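Long-range contact in sugar ABC transporter substrate-binding protein (PDB 5U2P), which probably serves as the periplasmic ligand-binding component of an ABC transporter, possibly for a sugar, although its ligand has not been firmly identified: residues L209-W220 against A389-A397. Sequence-based numbering, arbitrary orientation.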
ATOM      1  N   LEU A 209      12.508  -8.425  -7.184  1.00 25.31           N
ATOM      2  CA  LEU A 209      12.559  -7.527  -8.330  1.00 23.37           C
ATOM      3  C   LEU A 209      13.037  -6.142  -7.893  1.00 27.21           C
ATOM      4  O   LEU A 209      13.871  -5.539  -8.561  1.00 25.54           O
ATOM      5  CB  LEU A 209      11.191  -7.435  -9.011  1.00 25.30           C
ATOM      6  CG  LEU A 209      11.154  -6.615 -10.300  1.00 26.62           C
ATOM      7  CD1 LEU A 209      11.940  -7.302 -11.417  1.00 27.76           C
ATOM      8  CD2 LEU A 209       9.720  -6.345 -10.744  1.00 26.15           C
ATOM      9  N   VAL A 210      12.489  -5.621  -6.800  1.00 29.13           N
ATOM     10  CA  VAL A 210      12.923  -4.315  -6.296  1.00 28.07           C
ATOM     11  C   VAL A 210      14.408  -4.375  -5.928  1.00 29.35           C
ATOM     12  O   VAL A 210      15.180  -3.460  -6.226  1.00 29.80           O
ATOM     13  CB  VAL A 210      12.088  -3.864  -5.086  1.00 29.46           C
ATOM     14  CG1 VAL A 210      12.626  -2.561  -4.521  1.00 32.00           C
ATOM     15  CG2 VAL A 210      10.623  -3.700  -5.499  1.00 23.40           C
ATOM     16  N   LYS A 211      14.802  -5.476  -5.303  1.00 28.40           N
ATOM     17  CA  LYS A 211      16.184  -5.672  -4.883  1.00 35.90           C
ATOM     18  C   LYS A 211      17.141  -5.613  -6.070  1.00 29.69           C
ATOM     19  O   LYS A 211      18.131  -4.869  -6.054  1.00 30.71           O
ATOM     20  CB  LYS A 211      16.320  -7.015  -4.155  1.00 30.91           C
ATOM     21  CG  LYS A 211      17.682  -7.260  -3.503  1.00 37.11           C
ATOM     22  CD  LYS A 211      17.913  -6.290  -2.347  1.00 71.84           C
ATOM     23  CE  LYS A 211      19.079  -6.712  -1.456  1.00 68.48           C
ATOM     24  NZ  LYS A 211      20.394  -6.572  -2.130  1.00 72.42           N
ATOM     25  N   ARG A 212      16.852  -6.390  -7.112  1.00 30.32           N
ATOM     26  CA  ARG A 212      17.792  -6.483  -8.229  1.00 32.23           C
ATOM     27  C   ARG A 212      17.689  -5.238  -9.106  1.00 34.49           C
ATOM     28  O   ARG A 212      18.664  -4.844  -9.736  1.00 35.47           O
ATOM     29  CB  ARG A 212      17.588  -7.772  -9.046  1.00 32.85           C
ATOM     30  CG  ARG A 212      16.276  -7.975  -9.782  1.00 43.64           C
ATOM     31  CD  ARG A 212      16.345  -9.292 -10.573  1.00 46.07           C
ATOM     32  NE  ARG A 212      15.073  -9.707 -11.166  1.00 35.16           N
ATOM     33  CZ  ARG A 212      14.127 -10.394 -10.527  1.00 35.12           C
ATOM     34  NH1 ARG A 212      14.281 -10.750  -9.251  1.00 34.58           N
ATOM     35  NH2 ARG A 212      13.018 -10.728 -11.168  1.00 32.48           N
ATOM     36  N   ALA A 213      16.532  -4.576  -9.103  1.00 28.40           N
ATOM     37  CA  ALA A 213      16.426  -3.305  -9.804  1.00 31.58           C
ATOM     38  C   ALA A 213      17.273  -2.245  -9.090  1.00 29.17           C
ATOM     39  O   ALA A 213      17.917  -1.408  -9.735  1.00 35.50           O
ATOM     40  CB  ALA A 213      14.967  -2.854  -9.902  1.00 28.28           C
ATOM     41  N   THR A 214      17.290  -2.313  -7.766  1.00 31.58           N
ATOM     42  CA  THR A 214      17.932  -1.299  -6.939  1.00 29.38           C
ATOM     43  C   THR A 214      19.454  -1.444  -6.902  1.00 38.07           C
ATOM     44  O   THR A 214      20.156  -0.430  -6.893  1.00 37.66           O
ATOM     45  CB  THR A 214      17.384  -1.327  -5.502  1.00 32.98           C
ATOM     46  OG1 THR A 214      15.961  -1.118  -5.536  1.00 30.23           O
ATOM     47  CG2 THR A 214      18.002  -0.226  -4.675  1.00 44.30           C
ATOM     48  N   ASP A 215      19.965  -2.678  -6.903  1.00 39.76           N
ATOM     49  CA  ASP A 215      21.426  -2.881  -6.910  1.00 35.16           C
ATOM     50  C   ASP A 215      21.991  -2.996  -8.333  1.00 45.25           C
ATOM     51  O   ASP A 215      23.174  -3.278  -8.526  1.00 40.85           O
ATOM     52  CB  ASP A 215      21.808  -4.107  -6.064  1.00 36.03           C
ATOM     53  CG  ASP A 215      21.328  -5.435  -6.645  1.00 49.60           C
ATOM     54  OD1 ASP A 215      20.964  -5.508  -7.835  1.00 39.12           O
ATOM     55  OD2 ASP A 215      21.333  -6.430  -5.885  1.00 38.70           O
ATOM     56  N   ASP A 216      21.132  -2.766  -9.321  1.00 43.74           N
ATOM     57  CA  ASP A 216      21.544  -2.632 -10.716  1.00 43.19           C
ATOM     58  C   ASP A 216      22.069  -3.938 -11.314  1.00 46.99           C
ATOM     59  O   ASP A 216      22.792  -3.931 -12.308  1.00 46.29           O
ATOM     60  CB  ASP A 216      22.601  -1.533 -10.843  1.00 48.55           C
ATOM     61  CG  ASP A 216      22.232  -0.495 -11.875  1.00 78.15           C
ATOM     62  OD1 ASP A 216      21.781  -0.884 -12.975  1.00 88.85           O
ATOM     63  OD2 ASP A 216      22.383   0.708 -11.578  1.00 80.84           O
ATOM     64  N   SER A 217      21.664  -5.056 -10.725  1.00 35.46           N
ATOM     65  CA  SER A 217      22.036  -6.369 -11.232  1.00 44.45           C
ATOM     66  C   SER A 217      21.005  -6.923 -12.214  1.00 55.92           C
ATOM     67  O   SER A 217      21.273  -7.900 -12.913  1.00 44.18           O
ATOM     68  CB  SER A 217      22.218  -7.350 -10.071  1.00 47.00           C
ATOM     69  OG  SER A 217      20.976  -7.708  -9.483  1.00 37.17           O
ATOM     70  N   ILE A 218      19.829  -6.298 -12.271  1.00 41.42           N
ATOM     71  CA  ILE A 218      18.739  -6.799 -13.101  1.00 33.56           C
ATOM     72  C   ILE A 218      19.119  -6.806 -14.579  1.00 47.39           C
ATOM     73  O   ILE A 218      19.826  -5.916 -15.047  1.00 36.36           O
ATOM     74  CB  ILE A 218      17.458  -5.965 -12.910  1.00 34.80           C
ATOM     75  CG1 ILE A 218      16.270  -6.618 -13.624  1.00 30.83           C
ATOM     76  CG2 ILE A 218      17.647  -4.527 -13.384  1.00 34.44           C
ATOM     77  CD1 ILE A 218      14.939  -6.076 -13.142  1.00 32.63           C
ATOM     78  N   ASP A 219      18.670  -7.838 -15.288  1.00 41.61           N
ATOM     79  CA  ASP A 219      18.680  -7.844 -16.751  1.00 43.32           C
ATOM     80  C   ASP A 219      17.249  -8.053 -17.252  1.00 31.71           C
ATOM     81  O   ASP A 219      16.707  -9.163 -17.157  1.00 35.23           O
ATOM     82  CB  ASP A 219      19.613  -8.933 -17.292  1.00 44.90           C
ATOM     83  CG  ASP A 219      19.797  -8.848 -18.801  1.00 70.94           C
ATOM     84  OD1 ASP A 219      18.849  -8.419 -19.498  1.00 42.33           O
ATOM     85  OD2 ASP A 219      20.888  -9.208 -19.292  1.00 78.39           O
ATOM     86  N   TRP A 220      16.637  -6.982 -17.750  1.00 39.45           N
ATOM     87  CA  TRP A 220      15.222  -7.004 -18.102  1.00 40.83           C
ATOM     88  C   TRP A 220      14.881  -8.058 -19.154  1.00 49.65           C
ATOM     89  O   TRP A 220      13.749  -8.541 -19.184  1.00 34.92           O
ATOM     90  CB  TRP A 220      14.763  -5.606 -18.563  1.00 44.84           C
ATOM     91  CG  TRP A 220      14.653  -4.647 -17.386  1.00 43.78           C
ATOM     92  CD1 TRP A 220      15.561  -3.698 -17.013  1.00 38.52           C
ATOM     93  CD2 TRP A 220      13.600  -4.592 -16.413  1.00 38.90           C
ATOM     94  NE1 TRP A 220      15.140  -3.056 -15.875  1.00 36.56           N
ATOM     95  CE2 TRP A 220      13.936  -3.580 -15.488  1.00 30.26           C
ATOM     96  CE3 TRP A 220      12.403  -5.292 -16.240  1.00 33.49           C
ATOM     97  CZ2 TRP A 220      13.118  -3.253 -14.410  1.00 34.59           C
ATOM     98  CZ3 TRP A 220      11.594  -4.968 -15.165  1.00 30.76           C
ATOM     99  CH2 TRP A 220      11.958  -3.962 -14.263  1.00 31.25           C
ATOM    100  N   ALA A 389      15.063   9.584  -9.016  1.00 67.52           N
ATOM    101  CA  ALA A 389      15.193   8.776 -10.224  1.00 74.23           C
ATOM    102  C   ALA A 389      14.862   7.315  -9.946  1.00 74.33           C
ATOM    103  O   ALA A 389      15.654   6.608  -9.336  1.00 48.07           O
ATOM    104  CB  ALA A 389      16.587   8.894 -10.785  1.00 56.53           C
ATOM    105  N   SER A 390      13.699   6.867 -10.415  1.00 49.09           N
ATOM    106  CA  SER A 390      13.192   5.530 -10.110  1.00 46.16           C
ATOM    107  C   SER A 390      14.107   4.403 -10.583  1.00 40.75           C
ATOM    108  O   SER A 390      14.801   4.537 -11.591  1.00 33.87           O
ATOM    109  CB  SER A 390      11.818   5.336 -10.745  1.00 31.45           C
ATOM    110  OG  SER A 390      11.324   4.038 -10.461  1.00 30.23           O
ATOM    111  N   VAL A 391      14.097   3.288  -9.862  1.00 27.72           N
ATOM    112  CA  VAL A 391      14.862   2.108 -10.277  1.00 29.04           C
ATOM    113  C   VAL A 391      14.121   1.312 -11.341  1.00 32.75           C
ATOM    114  O   VAL A 391      14.669   0.362 -11.904  1.00 34.50           O
ATOM    115  CB  VAL A 391      15.175   1.158  -9.089  1.00 30.91           C
ATOM    116  CG1 VAL A 391      15.991   1.872  -8.024  1.00 29.11           C
ATOM    117  CG2 VAL A 391      13.885   0.591  -8.473  1.00 32.30           C
ATOM    118  N   PHE A 392      12.879   1.708 -11.616  1.00 25.00           N
ATOM    119  CA  PHE A 392      12.048   1.016 -12.590  1.00 25.44           C
ATOM    120  C   PHE A 392      11.861   1.831 -13.845  1.00 31.41           C
ATOM    121  O   PHE A 392      11.867   3.076 -13.806  1.00 27.02           O
ATOM    122  CB  PHE A 392      10.673   0.685 -11.993  1.00 28.27           C
ATOM    123  CG  PHE A 392      10.715  -0.393 -10.941  1.00 30.91           C
ATOM    124  CD1 PHE A 392      11.239  -1.649 -11.232  1.00 26.35           C
ATOM    125  CD2 PHE A 392      10.220  -0.159  -9.671  1.00 26.04           C
ATOM    126  CE1 PHE A 392      11.286  -2.639 -10.282  1.00 27.43           C
ATOM    127  CE2 PHE A 392      10.270  -1.155  -8.707  1.00 26.42           C
ATOM    128  CZ  PHE A 392      10.798  -2.397  -9.015  1.00 30.02           C
ATOM    129  N   PRO A 393      11.656   1.141 -14.970  1.00 29.79           N
ATOM    130  CA  PRO A 393      11.448   1.864 -16.226  1.00 36.40           C
ATOM    131  C   PRO A 393      10.076   2.486 -16.331  1.00 30.62           C
ATOM    132  O   PRO A 393       9.121   1.961 -15.777  1.00 34.94           O
ATOM    133  CB  PRO A 393      11.605   0.769 -17.294  1.00 35.08           C
ATOM    134  CG  PRO A 393      12.207  -0.391 -16.597  1.00 36.86           C
ATOM    135  CD  PRO A 393      11.710  -0.311 -15.196  1.00 30.60           C
ATOM    136  N   ASP A 394       9.984   3.592 -17.058  1.00 34.02           N
ATOM    137  CA  ASP A 394       8.703   4.140 -17.467  1.00 36.52           C
ATOM    138  C   ASP A 394       8.246   3.376 -18.709  1.00 35.67           C
ATOM    139  O   ASP A 394       8.411   3.846 -19.836  1.00 34.23           O
ATOM    140  CB  ASP A 394       8.842   5.634 -17.744  1.00 33.27           C
ATOM    141  CG  ASP A 394       7.529   6.298 -18.080  1.00 36.84           C
ATOM    142  OD1 ASP A 394       6.460   5.671 -17.896  1.00 37.27           O
ATOM    143  OD2 ASP A 394       7.574   7.469 -18.509  1.00 37.18           O
ATOM    144  N   PHE A 395       7.738   2.165 -18.501  1.00 30.22           N
ATOM    145  CA  PHE A 395       7.310   1.307 -19.600  1.00 27.67           C
ATOM    146  C   PHE A 395       6.302   1.971 -20.538  1.00 34.64           C
ATOM    147  O   PHE A 395       6.336   1.749 -21.752  1.00 34.02           O
ATOM    148  CB  PHE A 395       6.709   0.014 -19.050  1.00 28.84           C
ATOM    149  CG  PHE A 395       7.723  -0.968 -18.579  1.00 33.24           C
ATOM    150  CD1 PHE A 395       8.584  -1.559 -19.473  1.00 36.70           C
ATOM    151  CD2 PHE A 395       7.794  -1.330 -17.244  1.00 30.29           C
ATOM    152  CE1 PHE A 395       9.524  -2.476 -19.045  1.00 47.14           C
ATOM    153  CE2 PHE A 395       8.725  -2.242 -16.813  1.00 34.44           C
ATOM    154  CZ  PHE A 395       9.590  -2.817 -17.710  1.00 41.22           C
ATOM    155  N   ALA A 396       5.395   2.778 -19.992  1.00 28.14           N
ATOM    156  CA  ALA A 396       4.353   3.387 -20.823  1.00 33.91           C
ATOM    157  C   ALA A 396       4.954   4.321 -21.867  1.00 35.74           C
ATOM    158  O   ALA A 396       4.375   4.525 -22.938  1.00 32.01           O
ATOM    159  CB  ALA A 396       3.333   4.144 -19.954  1.00 32.77           C
ATOM    160  N   ALA A 397       6.122   4.878 -21.568  1.00 30.55           N
ATOM    161  CA  ALA A 397       6.794   5.764 -22.506  1.00 38.20           C
ATOM    162  C   ALA A 397       7.245   5.017 -23.755  1.00 50.69           C
ATOM    163  O   ALA A 397       7.446   5.626 -24.804  1.00 45.60           O
ATOM    164  CB  ALA A 397       7.971   6.430 -21.842  1.00 41.85           C
TER
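Phe392 turns its ring edge to Trp220, Leu209 and Val210. Its CB leaves the loop roughly across the line to helix 191-214; CG, anti to the carbonyl carbon (chi1 -71°), lies beside the backbone N, and the end of the side chain comes nearer the helix than CB does. From there CD1 lies 3.9 Å from Trp220 CH2, near the indole plane. CE1 is 3.7 Å from Ala213 CB and also meets Leu209 CG, which approaches near the ring plane. At the tip, CZ stands 3.8 Å from Val210 CG2, which lies in the ring plane. Val391 CG2 lies over one face of the Phe392 ring, toward its rim, and also meets Ala213 CB at 3.9 Å; Val391 CG1 reaches Thr214.

The indole is covered on both faces. Ile218 CD1 sits 3.5 Å above one; the other takes Pro393 and Phe395. Pro393 CG makes a CH-pi contact off-centre over the six-membered ring of Trp220, 29° from its normal, and Pro393 CD touches Trp220 CZ2 at 3.4 Å. Phe395 completes a T-shaped pair, its edge toward the same six-membered ring and the planes at 84°. The backbone N of Trp220 is hydrogen-bonded to Gln414 OE1, and Ala413 of helix 406-417 touches both Trp220 and Pro393.

The geometry is that of a small aromatic-aliphatic cluster, joining a helix end and its following turn to the C-terminal loop and helix of a periplasmic solute-binding protein fold.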